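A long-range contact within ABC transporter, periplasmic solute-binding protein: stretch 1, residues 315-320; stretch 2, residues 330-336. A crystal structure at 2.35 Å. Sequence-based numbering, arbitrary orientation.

Stretch 1 315-320: KPAGNM
Stretch 2 (330-336) KQFDAPV

Stretch 2 is extended throughout the contact; stretch 1 is extended except at Gly318, and no backbone-to-backbone hydrogen bond joins the two. The contact is small: 304 Å² is buried, both sides summed. The end-to-end vectors, CA 316 to 319 against CA 330 to 335, lie 142° apart, so the chains run in roughly opposing directions. Their register is set at Gly318 and Ala334, whose CA atoms are 3.6 Å apart.

Asn319 supplies both hydrogen bonds across the contact. Its CB points toward stretch 2, and chi1 of -63° (m) with chi2 of 56° places the carboxamide alongside the backbone of Lys330 to Phe332. Phe332 N donates to Asn319 OD1 at 3.0 Å with an N-H...O angle of 163°, close to linear; Asn319 ND2 donates to Lys330 O at 2.8 Å, with a more bent angle of 133°. The carboxamide suits this place because it offers an acceptor and a donor from one planar group, matching a backbone NH and a carbonyl two residues apart. Asn319 is buried and loses 87 Å² to stretch 2, so these bonds satisfy polar atoms removed from solvent. Asn319 OD1 also lies 3.2 Å from Phe332 O, but both are acceptors and no bond forms.

Stretch 2 is extended around this site, with phi/psi of -55/126 at Lys330, -89/131 at Gln331 and -114/153 at Phe332. Phe332 directs its CB sideways; chi1 of -55° (m) and chi2 of -84° bring CD2 to 3.7 Å from Asn319 ND2, in an oblique approach. Lys330 points its CB away, leaving its carbonyl to make the contact; its NZ bonds weakly to Gln331 O at 3.4 Å within the stretch.

At Gly318 (phi/psi -95/-31), the absence of a side chain permits the close approach. Gly318 CA is 3.9 Å from Phe332 O, and an ideal CB would point toward stretch 2 and lie 2.5 Å from Phe332 O and 2.9 Å from Ala334 N, both clashes.

On the N-terminal side of the glycine, one apolar side-chain pair, Pro316 with Ala334, is joined by backbone contacts of Ala317. Pro316, phi/psi -57/145 and C-gamma exo, points its CB toward stretch 2, and Ala334, phi/psi -53/129, points its CB back; Pro316 CB and Ala334 CB meet at 3.5 Å. Ala334 CB, a single methyl, fits this close spacing and also lies 3.7 Å from Ala317 C. Ala317 itself turns its CB away, contributing backbone instead: Ala317 O is 3.7 Å from Pro335 CD, on a C-gamma endo ring whose CB points sideways.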

ATOM      1  N   LYS A 315       0.212 -13.234  -7.130  1.00 63.72           N
ATOM      2  CA  LYS A 315      -0.340 -13.128  -8.485  1.00 62.70           C
ATOM      3  C   LYS A 315       0.699 -12.475  -9.402  1.00 59.02           C
ATOM      4  O   LYS A 315       1.243 -11.435  -9.073  1.00 60.64           O
ATOM      5  CB  LYS A 315      -1.620 -12.317  -8.457  1.00 64.57           C
ATOM      6  CG  LYS A 315      -2.492 -12.461  -9.698  1.00 69.43           C
ATOM      7  CD  LYS A 315      -3.347 -11.210  -9.971  1.00 71.11           C
ATOM      8  N   PRO A 316       1.024 -13.115 -10.529  1.00 59.66           N
ATOM      9  CA  PRO A 316       1.959 -12.518 -11.492  1.00 57.90           C
ATOM     10  C   PRO A 316       1.454 -11.163 -11.928  1.00 56.69           C
ATOM     11  O   PRO A 316       0.261 -10.971 -12.030  1.00 55.49           O
ATOM     12  CB  PRO A 316       1.927 -13.487 -12.682  1.00 58.20           C
ATOM     13  CG  PRO A 316       1.611 -14.807 -12.061  1.00 58.65           C
ATOM     14  CD  PRO A 316       0.700 -14.511 -10.875  1.00 58.62           C
ATOM     15  N   ALA A 317       2.366 -10.235 -12.157  1.00 56.06           N
ATOM     16  CA  ALA A 317       1.980  -8.873 -12.503  1.00 59.43           C
ATOM     17  C   ALA A 317       2.112  -8.666 -14.005  1.00 58.58           C
ATOM     18  O   ALA A 317       3.136  -8.988 -14.611  1.00 59.69           O
ATOM     19  CB  ALA A 317       2.839  -7.875 -11.753  1.00 55.70           C
ATOM     20  N   GLY A 318       1.035  -8.182 -14.590  1.00 60.73           N
ATOM     21  CA  GLY A 318       1.072  -7.591 -15.914  1.00 69.65           C
ATOM     22  C   GLY A 318       1.221  -6.067 -15.860  1.00 65.12           C
ATOM     23  O   GLY A 318       1.785  -5.473 -16.744  1.00 76.69           O
ATOM     24  N   ASN A 319       0.702  -5.438 -14.826  1.00 61.34           N
ATOM     25  CA  ASN A 319       0.692  -3.974 -14.720  1.00 59.78           C
ATOM     26  C   ASN A 319       1.500  -3.534 -13.526  1.00 60.07           C
ATOM     27  O   ASN A 319       1.684  -4.291 -12.554  1.00 58.01           O
ATOM     28  CB  ASN A 319      -0.726  -3.487 -14.546  1.00 58.74           C
ATOM     29  CG  ASN A 319      -1.572  -3.810 -15.733  1.00 61.47           C
ATOM     30  OD1 ASN A 319      -1.680  -4.966 -16.114  1.00 75.31           O
ATOM     31  ND2 ASN A 319      -2.133  -2.805 -16.357  1.00 61.24           N
HETATM   32  N   MSE A 320       2.012  -2.318 -13.599  1.00 57.10           N
HETATM   33  CA  MSE A 320       2.766  -1.788 -12.487  1.00 58.35           C
HETATM   34  C   MSE A 320       1.926  -1.765 -11.261  1.00 53.07           C
HETATM   35  O   MSE A 320       2.442  -1.916 -10.157  1.00 53.71           O
HETATM   36  CB  MSE A 320       3.249  -0.391 -12.759  1.00 65.84           C
HETATM   37  CG  MSE A 320       4.295   0.090 -11.735  1.00 71.19           C
HETATM   38 SE   MSE A 320       4.749   2.007 -12.165  1.00 90.96          SE
HETATM   39  CE  MSE A 320       5.622   2.511 -10.449  1.00 91.93           C
ATOM     40  N   LYS A 330      -5.723   0.454 -17.882  1.00 65.15           N
ATOM     41  CA  LYS A 330      -6.234  -0.678 -18.614  1.00 71.53           C
ATOM     42  C   LYS A 330      -5.398  -1.914 -18.156  1.00 66.78           C
ATOM     43  O   LYS A 330      -4.154  -1.892 -18.143  1.00 58.56           O
ATOM     44  CB  LYS A 330      -6.110  -0.349 -20.095  1.00 78.00           C
ATOM     45  CG  LYS A 330      -5.979  -1.518 -21.020  1.00 88.72           C
ATOM     46  CD  LYS A 330      -7.275  -2.299 -21.094  1.00100.12           C
ATOM     47  CE  LYS A 330      -7.293  -3.225 -22.306  1.00103.70           C
ATOM     48  NZ  LYS A 330      -7.582  -4.612 -21.852  1.00110.30           N
ATOM     49  N   GLN A 331      -6.085  -2.951 -17.708  1.00 68.02           N
ATOM     50  CA  GLN A 331      -5.409  -4.113 -17.119  1.00 69.25           C
ATOM     51  C   GLN A 331      -5.062  -5.139 -18.208  1.00 66.81           C
ATOM     52  O   GLN A 331      -5.879  -5.455 -19.068  1.00 66.78           O
ATOM     53  CB  GLN A 331      -6.243  -4.729 -15.980  1.00 70.85           C
ATOM     54  CG  GLN A 331      -6.257  -3.879 -14.694  1.00 74.53           C
ATOM     55  CD  GLN A 331      -4.944  -3.934 -13.894  1.00 80.06           C
ATOM     56  OE1 GLN A 331      -4.357  -2.902 -13.538  1.00 83.17           O
ATOM     57  NE2 GLN A 331      -4.481  -5.145 -13.603  1.00 85.52           N
ATOM     58  N   PHE A 332      -3.823  -5.590 -18.187  1.00 62.69           N
ATOM     59  CA  PHE A 332      -3.369  -6.628 -19.079  1.00 67.82           C
ATOM     60  C   PHE A 332      -3.012  -7.893 -18.298  1.00 70.34           C
ATOM     61  O   PHE A 332      -2.604  -7.847 -17.123  1.00 67.69           O
ATOM     62  CB  PHE A 332      -2.127  -6.156 -19.818  1.00 70.17           C
ATOM     63  CG  PHE A 332      -2.323  -4.869 -20.551  1.00 80.17           C
ATOM     64  CD1 PHE A 332      -2.873  -4.858 -21.825  1.00 85.27           C
ATOM     65  CD2 PHE A 332      -1.964  -3.663 -19.974  1.00 85.74           C
ATOM     66  CE1 PHE A 332      -3.053  -3.666 -22.510  1.00 91.31           C
ATOM     67  CE2 PHE A 332      -2.151  -2.462 -20.655  1.00 88.30           C
ATOM     68  CZ  PHE A 332      -2.695  -2.465 -21.922  1.00 89.23           C
ATOM     69  N   ASP A 333      -3.125  -9.012 -18.999  1.00 74.75           N
ATOM     70  CA  ASP A 333      -2.654 -10.301 -18.541  1.00 71.33           C
ATOM     71  C   ASP A 333      -1.178 -10.229 -18.275  1.00 67.95           C
ATOM     72  O   ASP A 333      -0.413  -9.690 -19.098  1.00 67.75           O
ATOM     73  CB  ASP A 333      -2.867 -11.334 -19.629  1.00 80.75           C
ATOM     74  CG  ASP A 333      -4.321 -11.497 -19.998  1.00 88.64           C
ATOM     75  OD1 ASP A 333      -5.063 -12.038 -19.153  1.00 91.41           O
ATOM     76  OD2 ASP A 333      -4.707 -11.087 -21.125  1.00 92.69           O
ATOM     77  N   ALA A 334      -0.776 -10.758 -17.123  1.00 61.27           N
ATOM     78  CA  ALA A 334       0.623 -11.014 -16.855  1.00 60.98           C
ATOM     79  C   ALA A 334       1.240 -11.850 -17.978  1.00 62.28           C
ATOM     80  O   ALA A 334       0.689 -12.911 -18.330  1.00 58.94           O
ATOM     81  CB  ALA A 334       0.788 -11.731 -15.526  1.00 59.56           C
ATOM     82  N   PRO A 335       2.389 -11.399 -18.530  1.00 63.46           N
ATOM     83  CA  PRO A 335       3.085 -12.224 -19.539  1.00 66.15           C
ATOM     84  C   PRO A 335       3.421 -13.638 -19.068  1.00 67.55           C
ATOM     85  O   PRO A 335       3.911 -13.843 -17.956  1.00 73.00           O
ATOM     86  CB  PRO A 335       4.379 -11.450 -19.805  1.00 65.18           C
ATOM     87  CG  PRO A 335       4.545 -10.567 -18.633  1.00 62.05           C
ATOM     88  CD  PRO A 335       3.190 -10.236 -18.125  1.00 59.77           C
ATOM     89  N   VAL A 336       3.156 -14.599 -19.931  1.00 70.38           N
ATOM     90  CA  VAL A 336       3.491 -16.007 -19.700  1.00 74.35           C
ATOM     91  C   VAL A 336       4.899 -16.291 -20.259  1.00 70.98           C
ATOM     92  O   VAL A 336       5.203 -15.938 -21.387  1.00 69.43           O
ATOM     93  CB  VAL A 336       2.424 -16.937 -20.357  1.00 75.55           C
ATOM     94  CG1 VAL A 336       2.558 -16.950 -21.865  1.00 79.00           C
ATOM     95  CG2 VAL A 336       2.514 -18.368 -19.851  1.00 80.33           C
TER